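Peptidase M16 domain protein (Alicyclobacillus acidocaldarius subsp. acidocaldarius DSM 446, PDB 4XEA) probably hydrolyses peptide bonds as a metal-dependent peptidase of the M16 family, with a nickel ion bound at its metal site in this crystal. Local coordinates at residues Q291-L294 / L298-K301; Q30-F35 / F369-W374. All blocks are in the same frame, centred on the assembly; numbering follows the deposited sequence.

Contact 1. Residues Q291-L294 / L298-K301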
ATOM      1  N   GLN A 291      14.599  14.097 -11.305  1.00 67.56           N
ATOM      2  CA  GLN A 291      15.167  14.940 -10.248  1.00 71.74           C
ATOM      3  C   GLN A 291      15.173  16.410 -10.681  1.00 73.42           C
ATOM      4  O   GLN A 291      14.936  17.315  -9.869  1.00 74.98           O
ATOM      5  CB  GLN A 291      16.575  14.464  -9.857  1.00 74.36           C
ATOM      6  CG  GLN A 291      16.606  13.045  -9.229  1.00 76.19           C
ATOM      7  CD  GLN A 291      16.404  13.018  -7.699  1.00 80.87           C
ATOM      8  OE1 GLN A 291      16.587  14.022  -7.003  1.00 82.76           O
ATOM      9  NE2 GLN A 291      16.042  11.844  -7.180  1.00 81.76           N
ATOM     10  N   SER A 292      15.431  16.641 -11.965  1.00 72.82           N
ATOM     11  CA  SER A 292      15.410  17.997 -12.512  1.00 74.61           C
ATOM     12  C   SER A 292      13.977  18.568 -12.504  1.00 72.75           C
ATOM     13  O   SER A 292      13.773  19.739 -12.172  1.00 74.27           O
ATOM     14  CB  SER A 292      16.003  18.009 -13.930  1.00 74.62           C
ATOM     15  OG  SER A 292      15.679  19.213 -14.617  1.00 75.79           O
ATOM     16  N   LEU A 293      12.991  17.742 -12.847  1.00 69.02           N
ATOM     17  CA  LEU A 293      11.595  18.178 -12.816  1.00 67.78           C
ATOM     18  C   LEU A 293      11.145  18.479 -11.400  1.00 70.13           C
ATOM     19  O   LEU A 293      10.412  19.431 -11.174  1.00 70.63           O
ATOM     20  CB  LEU A 293      10.666  17.111 -13.385  1.00 64.18           C
ATOM     21  CG  LEU A 293      10.723  16.840 -14.887  1.00 62.61           C
ATOM     22  CD1 LEU A 293       9.823  15.674 -15.217  1.00 56.93           C
ATOM     23  CD2 LEU A 293      10.342  18.081 -15.712  1.00 60.34           C
ATOM     24  N   LEU A 294      11.566  17.649 -10.450  1.00 71.71           N
ATOM     25  CA  LEU A 294      11.196  17.829  -9.045  1.00 74.79           C
ATOM     26  C   LEU A 294      11.838  19.112  -8.477  1.00 79.44           C
ATOM     27  O   LEU A 294      11.168  19.932  -7.829  1.00 81.20           O
ATOM     28  CB  LEU A 294      11.650  16.610  -8.241  1.00 75.12           C
ATOM     29  CG  LEU A 294      11.184  16.443  -6.796  1.00 77.53           C
ATOM     30  CD1 LEU A 294       9.669  16.291  -6.718  1.00 75.97           C
ATOM     31  CD2 LEU A 294      11.881  15.225  -6.181  1.00 76.96           C
ATOM     32  N   LEU A 298       8.038  21.124 -11.104  1.00 73.55           N
ATOM     33  CA  LEU A 298       7.133  20.765 -12.205  1.00 69.28           C
ATOM     34  C   LEU A 298       6.328  19.478 -11.936  1.00 65.90           C
ATOM     35  O   LEU A 298       5.300  19.262 -12.579  1.00 63.18           O
ATOM     36  CB  LEU A 298       7.911  20.648 -13.534  1.00 68.57           C
ATOM     37  CG  LEU A 298       8.492  21.919 -14.163  1.00 70.15           C
ATOM     38  CD1 LEU A 298       9.329  21.610 -15.410  1.00 69.99           C
ATOM     39  CD2 LEU A 298       7.377  22.892 -14.510  1.00 73.18           C
ATOM     40  N   VAL A 299       6.812  18.640 -11.007  1.00 65.27           N
ATOM     41  CA  VAL A 299       6.130  17.432 -10.541  1.00 62.35           C
ATOM     42  C   VAL A 299       6.226  17.291  -9.012  1.00 65.13           C
ATOM     43  O   VAL A 299       6.947  18.042  -8.361  1.00 67.37           O
ATOM     44  CB  VAL A 299       6.756  16.151 -11.155  1.00 60.34           C
ATOM     45  CG1 VAL A 299       6.610  16.146 -12.689  1.00 55.64           C
ATOM     46  CG2 VAL A 299       8.216  16.025 -10.751  1.00 59.87           C
ATOM     47  N   ASP A 300       5.502  16.323  -8.445  1.00 64.24           N
ATOM     48  CA  ASP A 300       5.720  15.897  -7.053  1.00 66.13           C
ATOM     49  C   ASP A 300       6.070  14.404  -7.039  1.00 64.54           C
ATOM     50  O   ASP A 300       6.220  13.801  -8.100  1.00 61.94           O
ATOM     51  CB  ASP A 300       4.526  16.247  -6.128  1.00 67.71           C
ATOM     52  CG  ASP A 300       3.205  15.610  -6.564  1.00 64.53           C
ATOM     53  OD1 ASP A 300       3.192  14.477  -7.058  1.00 62.09           O
ATOM     54  OD2 ASP A 300       2.153  16.257  -6.389  1.00 63.26           O
ATOM     55  N   LYS A 301       6.216  13.811  -5.855  1.00 66.16           N
ATOM     56  CA  LYS A 301       6.605  12.386  -5.744  1.00 65.62           C
ATOM     57  C   LYS A 301       5.574  11.357  -6.196  1.00 61.98           C
ATOM     58  O   LYS A 301       5.894  10.165  -6.264  1.00 62.22           O
ATOM     59  CB  LYS A 301       7.033  12.045  -4.304  1.00 68.38           C
ATOM     60  CG  LYS A 301       8.476  12.383  -4.002  1.00 73.34           C
ATOM     61  CD  LYS A 301       8.638  13.719  -3.257  1.00 77.73           C
ATOM     62  CE  LYS A 301      10.061  13.876  -2.703  1.00 81.45           C
ATOM     63  NZ  LYS A 301      10.294  15.189  -2.032  1.00 83.98           N
TER

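Contact 2. Residues Q30-F35 / F369-W374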
ATOM      1  N   GLN A  30       0.704 -16.961   6.453  1.00 62.38           N
ATOM      2  CA  GLN A  30      -0.325 -16.640   5.475  1.00 60.01           C
ATOM      3  C   GLN A  30      -0.330 -17.591   4.295  1.00 58.43           C
ATOM      4  O   GLN A  30       0.727 -17.968   3.788  1.00 58.18           O
ATOM      5  CB  GLN A  30      -0.127 -15.222   4.950  1.00 58.77           C
ATOM      6  CG  GLN A  30      -1.257 -14.732   4.032  1.00 57.23           C
ATOM      7  CD  GLN A  30      -0.807 -13.632   3.090  1.00 54.80           C
ATOM      8  OE1 GLN A  30       0.060 -13.831   2.263  1.00 53.27           O
ATOM      9  NE2 GLN A  30      -1.403 -12.476   3.224  1.00 55.93           N
ATOM     10  N   THR A  31      -1.529 -17.978   3.869  1.00 57.63           N
ATOM     11  CA  THR A  31      -1.764 -18.593   2.549  1.00 55.79           C
ATOM     12  C   THR A  31      -2.595 -17.584   1.753  1.00 54.12           C
ATOM     13  O   THR A  31      -3.505 -16.958   2.307  1.00 53.98           O
ATOM     14  CB  THR A  31      -2.484 -19.958   2.674  1.00 57.92           C
ATOM     15  OG1 THR A  31      -1.634 -20.864   3.362  1.00 58.10           O
ATOM     16  CG2 THR A  31      -2.840 -20.592   1.260  1.00 54.29           C
ATOM     17  N   TYR A  32      -2.230 -17.379   0.479  1.00 52.02           N
ATOM     18  CA  TYR A  32      -2.917 -16.450  -0.397  1.00 49.78           C
ATOM     19  C   TYR A  32      -3.300 -17.270  -1.624  1.00 48.54           C
ATOM     20  O   TYR A  32      -2.470 -18.002  -2.200  1.00 48.87           O
ATOM     21  CB  TYR A  32      -1.993 -15.264  -0.727  1.00 49.00           C
ATOM     22  CG  TYR A  32      -2.598 -14.105  -1.544  1.00 47.86           C
ATOM     23  CD1 TYR A  32      -2.860 -14.242  -2.920  1.00 47.81           C
ATOM     24  CD2 TYR A  32      -2.860 -12.868  -0.965  1.00 50.17           C
ATOM     25  CE1 TYR A  32      -3.400 -13.180  -3.674  1.00 47.36           C
ATOM     26  CE2 TYR A  32      -3.397 -11.790  -1.726  1.00 49.01           C
ATOM     27  CZ  TYR A  32      -3.653 -11.967  -3.074  1.00 50.32           C
ATOM     28  OH  TYR A  32      -4.192 -10.943  -3.835  1.00 52.72           O
ATOM     29  N   ALA A  33      -4.575 -17.210  -1.983  1.00 47.94           N
ATOM     30  CA  ALA A  33      -5.122 -18.074  -3.029  1.00 47.64           C
ATOM     31  C   ALA A  33      -5.928 -17.216  -4.014  1.00 46.87           C
ATOM     32  O   ALA A  33      -6.696 -16.352  -3.587  1.00 46.95           O
ATOM     33  CB  ALA A  33      -6.023 -19.118  -2.371  1.00 49.84           C
HETATM   34  N   MSE A  34      -5.807 -17.488  -5.319  1.00 45.84           N
HETATM   35  CA  MSE A  34      -6.571 -16.738  -6.308  1.00 44.49           C
HETATM   36  C   MSE A  34      -7.108 -17.692  -7.386  1.00 43.51           C
HETATM   37  O   MSE A  34      -6.352 -18.533  -7.899  1.00 43.11           O
HETATM   38  CB  MSE A  34      -5.692 -15.650  -6.943  1.00 43.54           C
HETATM   39  CG  MSE A  34      -6.358 -14.851  -8.120  1.00 44.21           C
HETATM   40 SE   MSE A  34      -5.325 -13.320  -8.784  0.84 47.59          SE
HETATM   41  CE  MSE A  34      -5.534 -12.048  -7.310  1.00 43.65           C
ATOM     42  N   PHE A  35      -8.414 -17.568  -7.659  1.00 41.87           N
ATOM     43  CA  PHE A  35      -9.121 -18.308  -8.697  1.00 43.19           C
ATOM     44  C   PHE A  35      -9.592 -17.259  -9.729  1.00 41.82           C
ATOM     45  O   PHE A  35     -10.388 -16.389  -9.386  1.00 43.57           O
ATOM     46  CB  PHE A  35     -10.320 -19.025  -8.032  1.00 44.38           C
ATOM     47  CG  PHE A  35     -11.021 -20.064  -8.886  1.00 44.68           C
ATOM     48  CD1 PHE A  35     -10.408 -20.696  -9.952  1.00 46.66           C
ATOM     49  CD2 PHE A  35     -12.297 -20.477  -8.525  1.00 49.38           C
ATOM     50  CE1 PHE A  35     -11.088 -21.671 -10.703  1.00 47.28           C
ATOM     51  CE2 PHE A  35     -12.977 -21.467  -9.257  1.00 49.41           C
ATOM     52  CZ  PHE A  35     -12.368 -22.045 -10.349  1.00 48.67           C
ATOM     53  N   PHE A 369       2.171 -11.150  -4.602  1.00 45.46           N
ATOM     54  CA  PHE A 369       2.847 -10.969  -5.902  1.00 44.68           C
ATOM     55  C   PHE A 369       3.022 -12.296  -6.684  1.00 44.14           C
ATOM     56  O   PHE A 369       2.648 -12.422  -7.879  1.00 43.16           O
ATOM     57  CB  PHE A 369       4.189 -10.254  -5.702  1.00 46.01           C
ATOM     58  CG  PHE A 369       4.990 -10.071  -6.983  1.00 44.88           C
ATOM     59  CD1 PHE A 369       4.944  -8.848  -7.667  1.00 46.49           C
ATOM     60  CD2 PHE A 369       5.823 -11.074  -7.456  1.00 47.34           C
ATOM     61  CE1 PHE A 369       5.697  -8.654  -8.843  1.00 46.25           C
ATOM     62  CE2 PHE A 369       6.562 -10.896  -8.659  1.00 47.94           C
ATOM     63  CZ  PHE A 369       6.497  -9.659  -9.327  1.00 46.79           C
ATOM     64  N   LEU A 370       3.576 -13.312  -6.033  1.00 44.87           N
ATOM     65  CA  LEU A 370       3.760 -14.600  -6.683  1.00 45.14           C
ATOM     66  C   LEU A 370       2.468 -15.093  -7.332  1.00 44.37           C
ATOM     67  O   LEU A 370       2.457 -15.582  -8.472  1.00 43.83           O
ATOM     68  CB  LEU A 370       4.248 -15.648  -5.671  1.00 46.72           C
ATOM     69  CG  LEU A 370       5.667 -15.487  -5.188  1.00 47.67           C
ATOM     70  CD1 LEU A 370       5.910 -16.280  -3.890  1.00 50.70           C
ATOM     71  CD2 LEU A 370       6.629 -15.877  -6.271  1.00 45.80           C
ATOM     72  N   VAL A 371       1.374 -14.968  -6.600  1.00 45.13           N
ATOM     73  CA  VAL A 371       0.101 -15.527  -7.042  1.00 44.80           C
ATOM     74  C   VAL A 371      -0.480 -14.690  -8.181  1.00 43.84           C
ATOM     75  O   VAL A 371      -0.777 -15.219  -9.244  1.00 43.97           O
ATOM     76  CB  VAL A 371      -0.903 -15.634  -5.838  1.00 45.94           C
ATOM     77  CG1 VAL A 371      -2.295 -15.903  -6.371  1.00 44.30           C
ATOM     78  CG2 VAL A 371      -0.449 -16.751  -4.846  1.00 44.61           C
ATOM     79  N   ARG A 372      -0.628 -13.384  -7.935  0.50 43.54           N
ATOM     80  CA  ARG A 372      -1.205 -12.432  -8.891  0.50 42.91           C
ATOM     81  C   ARG A 372      -0.492 -12.510 -10.235  0.50 41.68           C
ATOM     82  O   ARG A 372      -1.118 -12.580 -11.291  0.50 40.59           O
ATOM     83  CB  ARG A 372      -1.105 -10.991  -8.366  0.50 43.76           C
ATOM     84  CG  ARG A 372      -2.437 -10.286  -8.038  0.50 46.63           C
ATOM     85  CD  ARG A 372      -2.253  -8.817  -7.596  0.50 49.02           C
ATOM     86  NE  ARG A 372      -1.051  -8.189  -8.159  0.50 50.47           N
ATOM     87  CZ  ARG A 372       0.007  -7.823  -7.437  0.50 52.97           C
ATOM     88  NH1 ARG A 372       0.016  -8.001  -6.121  0.50 54.87           N
ATOM     89  NH2 ARG A 372       1.059  -7.275  -8.026  0.50 52.47           N
ATOM     90  N   ASN A 373       0.830 -12.499 -10.189  1.00 42.13           N
ATOM     91  CA  ASN A 373       1.620 -12.575 -11.425  1.00 41.76           C
ATOM     92  C   ASN A 373       1.606 -13.915 -12.147  1.00 41.44           C
ATOM     93  O   ASN A 373       1.533 -13.951 -13.388  1.00 41.28           O
ATOM     94  CB  ASN A 373       3.003 -12.051 -11.176  1.00 42.61           C
ATOM     95  CG  ASN A 373       2.976 -10.555 -11.024  1.00 42.80           C
ATOM     96  OD1 ASN A 373       2.949  -9.872 -12.003  1.00 44.07           O
ATOM     97  ND2 ASN A 373       2.824 -10.059  -9.815  1.00 42.29           N
ATOM     98  N   TRP A 374       1.591 -15.011 -11.406  1.00 41.43           N
ATOM     99  CA  TRP A 374       1.464 -16.336 -12.032  1.00 41.54           C
ATOM    100  C   TRP A 374       0.149 -16.376 -12.800  1.00 40.69           C
ATOM    101  O   TRP A 374       0.105 -16.724 -14.005  1.00 41.21           O
ATOM    102  CB  TRP A 374       1.520 -17.497 -11.005  1.00 43.26           C
ATOM    103  CG  TRP A 374       2.111 -18.712 -11.611  1.00 42.79           C
ATOM    104  CD1 TRP A 374       3.384 -19.133 -11.451  1.00 46.75           C
ATOM    105  CD2 TRP A 374       1.478 -19.656 -12.489  1.00 42.62           C
ATOM    106  NE1 TRP A 374       3.598 -20.274 -12.155  1.00 46.98           N
ATOM    107  CE2 TRP A 374       2.457 -20.588 -12.856  1.00 45.35           C
ATOM    108  CE3 TRP A 374       0.192 -19.776 -13.040  1.00 43.81           C
ATOM    109  CZ2 TRP A 374       2.189 -21.686 -13.708  1.00 46.96           C
ATOM    110  CZ3 TRP A 374      -0.085 -20.863 -13.920  1.00 42.86           C
ATOM    111  CH2 TRP A 374       0.915 -21.770 -14.270  1.00 46.14           C
TER

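Contact 1. Residues Q291-L294 / L298-K301
L293 meets L298 twice, once through the backbone and once through the side chains, and this double meeting illustrates how the end of a helix can be tied to the loop that follows it. The carbonyl oxygen of L293 accepts a hydrogen bond from the backbone N of L298 at 2.9 Å, with an N-H...O angle of 150°. Beside that bond, CD2 of L293 lies 3.7 Å from CD1 of L298, the two leucine side chains crossing at about a right angle. Helix 325-342 covers the pair: L328 and R331 touch L293, V327 and R331 touch L298, and S292 OG is hydrogen-bonded to R331. V299 also packs on L293: its CG2 comes within 3.8 Å of L293 CB while its CG1 faces CD1 of the same leucine. V299 CG2 sits between its own backbone N and carbonyl carbon, a position that lets this methyl reach back to the helix and come 3.7 Å from the backbone N of L294.

One residue on, with CG opposite its backbone N (chi1 -170°), L294 bends the end of its side chain back toward the loop, although its CB points away. Its CD1 packs 3.6 Å from the carbonyl oxygen of V299 and 4.0 Å from D300 CA, and its CD2 meets the aliphatic CE of K301 more loosely, at 4.2 Å. D300 OD2 is hydrogen-bonded to ND2 of N321 and OD1 to the backbone N of G302. A backbone bond from a residue to the carbonyl five positions earlier, paired with apolar contact between the same two residues, is consistent with a Schellman motif, here closing helix 288-295 before the chain enters strand 304-309.

Contact 2. Residues Q30-F35 / F369-W374
With CG opposite the backbone N in both Y32 (chi1 -174°) and M34 (chi1 175°), these alternate residues of one strand send their side chains to the same helix, where V371 meets the Y32 ring and the base of M34. The Y32 ring meets V371 obliquely, its CD1 3.8 Å from V371 CB. CG2 of V371 rests 3.6 Å from the carbonyl oxygen of Y32, while CG1 is pressed against M34 CB at 3.5 Å, closer than carbon atoms usually pack. M34 is a selenomethionine whose chain bends at its last torsion, bringing CE to 3.6 Å from the aliphatic CG of R372, although R372 was modelled in two conformers and that meeting is less certain. Were Y32 an alanine, V371 CB would probably lose its aromatic neighbour and a gap would be likely to open between strand and helix.

The strand and helix segments run nearly parallel, 14° apart, with axes 8.4 Å from each other at the closest. Helix 367-379 thus lies along one face of the mixed sheet, and V371 also reaches A199 on the adjoining strand 194-200. Strand 95-101 flanks strand 31-37 within the sheet, and M34 touches its A96 and Y98; T31 and F35, which alternate with Y32 and M34, pack on helix 105-116 across the sheet.

From the N terminus the chain forms strands 10-13 and 19-24 and then strand 31-37, all in the first mixed sheet, then passes through helices 59-66 and 123-141, which carry the nickel ligands. It goes on to the second mixed sheet, built from strands between 241 and 422. There, wholly within the second half, contact 1 closes a short loop, joining the end of helix 288-295 to the chain ahead of strand 304-309. Only later, with helix 367-379, does the chain return to strand 31-37; contact 2 thereby ties the N-terminal sheet to the later half and closes a far longer loop, inside which contact 1 is nested. Their centres lie about 35 Å apart, their nearest atoms about 18 Å.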